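PDB 6TA8: tyrocidine synthase 2 from Brevibacillus parabrevis, which belongs to the nonribosomal peptide synthetases, large modular multidomain proteins, and is represented here by a condensation domain. Local coordinates for residues L339-I343 with G461-C466. Residues are numbered along the deposited sequence; the frame is centred on the assembly and turned at random.
Sequences LPYQI and GIIEHC
H465 holds its ring carbon CG anti to the backbone N (chi1 153°), which carries the imidazole across to P340, while I343 has CG1 anti to its carbonyl carbon and CD1 extended beyond it (chi2 172°), bringing that methyl up to the same ring. Three side chains of 339-343 approach the imidazole, P340 and L339 obliquely and I343 at the edge. P340 does so through the CG-CD side of the pyrrolidine: CG lies 3.4 Å from H465 CE1, and P340 CD is 3.8 Å from H465 NE2. I343 CD1 meets the rim of the ring, close to its plane, at 4.2 Å from H465 CD2. H465 NE2 is hydrogen-bonded to the hydroxyl of Y273, which should limit rotation of the imidazole; Y273, in helix 270-273, also touches P340 and C466. The I343 methyl is shared further, with C466 SG at 4.0 Å and with the CG2 branch of I462 at 4.1 Å from CD1. Here the I343 and I462 side chains pass alongside one another, pointing in opposite senses. These residues join helix 339-351, at its N-terminal turn, to the last turns of helix 445-466, within one lobe of the two-lobed condensation-domain fold, the lobe built around the six-stranded mixed sheet. The two short helical segments run at 105° to each other, with axes 11.6 Å apart at closest approach, a spacing bridged by side chains. Toward G461 the contact is made by the CD2 methyl of L339, which lies 3.8 Å from I462 CG1, the two side chains being roughly perpendicular. The same CD2 also makes a plain van der Waals contact with G461 O. Helix 277-293 also packs on 339-343: L287 touches L339, and T283 touches I343.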
loop_
_atom_site.group_PDB
_atom_site.type_symbol
_atom_site.label_atom_id
_atom_site.label_comp_id
_atom_site.label_asym_id
_atom_site.label_seq_id
_atom_site.Cartn_x
_atom_site.Cartn_y
_atom_site.Cartn_z
ATOM N N LEU A 339 18.056 -21.111 -13.481
ATOM C CA LEU A 339 17.604 -19.751 -13.213
ATOM C C LEU A 339 17.048 -19.085 -14.471
ATOM O O LEU A 339 16.039 -18.374 -14.380
ATOM C CB LEU A 339 18.734 -18.909 -12.615
ATOM C CG LEU A 339 18.301 -17.963 -11.494
ATOM C CD1 LEU A 339 17.762 -18.760 -10.321
ATOM C CD2 LEU A 339 19.449 -17.066 -11.057
ATOM N N PRO A 340 17.665 -19.256 -15.651
ATOM C CA PRO A 340 16.991 -18.793 -16.877
ATOM C C PRO A 340 15.591 -19.365 -17.037
ATOM O O PRO A 340 14.647 -18.621 -17.325
ATOM C CB PRO A 340 17.941 -19.259 -17.986
ATOM C CG PRO A 340 19.272 -19.234 -17.354
ATOM C CD PRO A 340 19.059 -19.656 -15.928
ATOM N N TYR A 341 15.430 -20.675 -16.842
ATOM C CA TYR A 341 14.101 -21.273 -16.907
ATOM C C TYR A 341 13.221 -20.809 -15.753
ATOM O O TYR A 341 11.994 -20.765 -15.891
ATOM C CB TYR A 341 14.220 -22.799 -16.922
ATOM C CG TYR A 341 12.927 -23.542 -16.668
ATOM C CD1 TYR A 341 11.962 -23.657 -17.661
ATOM C CD2 TYR A 341 12.677 -24.140 -15.439
ATOM C CE1 TYR A 341 10.782 -24.340 -17.434
ATOM C CE2 TYR A 341 11.500 -24.825 -15.204
ATOM C CZ TYR A 341 10.557 -24.923 -16.204
ATOM O OH TYR A 341 9.384 -25.603 -15.974
ATOM N N GLN A 342 13.826 -20.444 -14.619
ATOM C CA GLN A 342 13.044 -19.995 -13.471
ATOM C C GLN A 342 12.470 -18.602 -13.701
ATOM O O GLN A 342 11.295 -18.353 -13.409
ATOM C CB GLN A 342 13.905 -20.015 -12.210
ATOM C CG GLN A 342 13.122 -19.839 -10.921
ATOM C CD GLN A 342 12.357 -21.086 -10.531
ATOM O OE1 GLN A 342 12.794 -22.203 -10.800
ATOM N NE2 GLN A 342 11.207 -20.902 -9.891
ATOM N N ILE A 343 13.287 -17.680 -14.218
ATOM C CA ILE A 343 12.809 -16.324 -14.472
ATOM C C ILE A 343 11.751 -16.324 -15.569
ATOM O O ILE A 343 10.715 -15.660 -15.449
ATOM C CB ILE A 343 13.987 -15.397 -14.819
ATOM C CG1 ILE A 343 15.017 -15.401 -13.689
ATOM C CG2 ILE A 343 13.496 -13.980 -15.080
ATOM C CD1 ILE A 343 16.291 -14.661 -14.024
ATOM N N GLY A 461 22.245 -13.067 -7.008
ATOM C CA GLY A 461 22.513 -14.071 -8.020
ATOM C C GLY A 461 21.818 -13.791 -9.336
ATOM O O GLY A 461 22.323 -14.164 -10.399
ATOM N N ILE A 462 20.659 -13.131 -9.290
ATOM C CA ILE A 462 19.927 -12.830 -10.515
ATOM C C ILE A 462 20.566 -11.661 -11.255
ATOM O O ILE A 462 20.744 -11.711 -12.478
ATOM C CB ILE A 462 18.444 -12.560 -10.195
ATOM C CG1 ILE A 462 17.729 -13.865 -9.843
ATOM C CG2 ILE A 462 17.756 -11.882 -11.369
ATOM C CD1 ILE A 462 16.272 -13.682 -9.479
ATOM N N ILE A 463 20.927 -10.595 -10.534
ATOM C CA ILE A 463 21.505 -9.428 -11.194
ATOM C C ILE A 463 22.873 -9.754 -11.779
ATOM O O ILE A 463 23.245 -9.225 -12.833
ATOM C CB ILE A 463 21.575 -8.235 -10.222
ATOM C CG1 ILE A 463 22.413 -8.585 -8.991
ATOM C CG2 ILE A 463 20.178 -7.809 -9.807
ATOM C CD1 ILE A 463 23.270 -7.443 -8.488
ATOM N N GLU A 464 23.641 -10.625 -11.122
ATOM C CA GLU A 464 24.926 -11.044 -11.665
ATOM C C GLU A 464 24.776 -12.074 -12.777
ATOM O O GLU A 464 25.684 -12.209 -13.605
ATOM C CB GLU A 464 25.814 -11.599 -10.549
ATOM C CG GLU A 464 26.198 -10.564 -9.503
ATOM C CD GLU A 464 26.841 -11.181 -8.277
ATOM O OE1 GLU A 464 27.632 -12.135 -8.432
ATOM O OE2 GLU A 464 26.554 -10.713 -7.154
ATOM N N HIS A 465 23.657 -12.798 -12.814
ATOM C CA HIS A 465 23.395 -13.705 -13.925
ATOM C C HIS A 465 22.805 -12.963 -15.117
ATOM O O HIS A 465 23.149 -13.256 -16.267
ATOM C CB HIS A 465 22.459 -14.830 -13.480
ATOM C CG HIS A 465 21.638 -15.410 -14.590
ATOM N ND1 HIS A 465 22.177 -16.216 -15.569
ATOM C CD2 HIS A 465 20.320 -15.301 -14.874
ATOM C CE1 HIS A 465 21.225 -16.579 -16.411
ATOM N NE2 HIS A 465 20.088 -16.037 -16.011
ATOM N N CYS A 466 21.922 -11.994 -14.861
ATOM C CA CYS A 466 21.310 -11.224 -15.937
ATOM C C CYS A 466 22.258 -10.193 -16.536
ATOM O O CYS A 466 22.023 -9.738 -17.661
ATOM C CB CYS A 466 20.045 -10.525 -15.432
ATOM S SG CYS A 466 18.685 -11.646 -15.034
#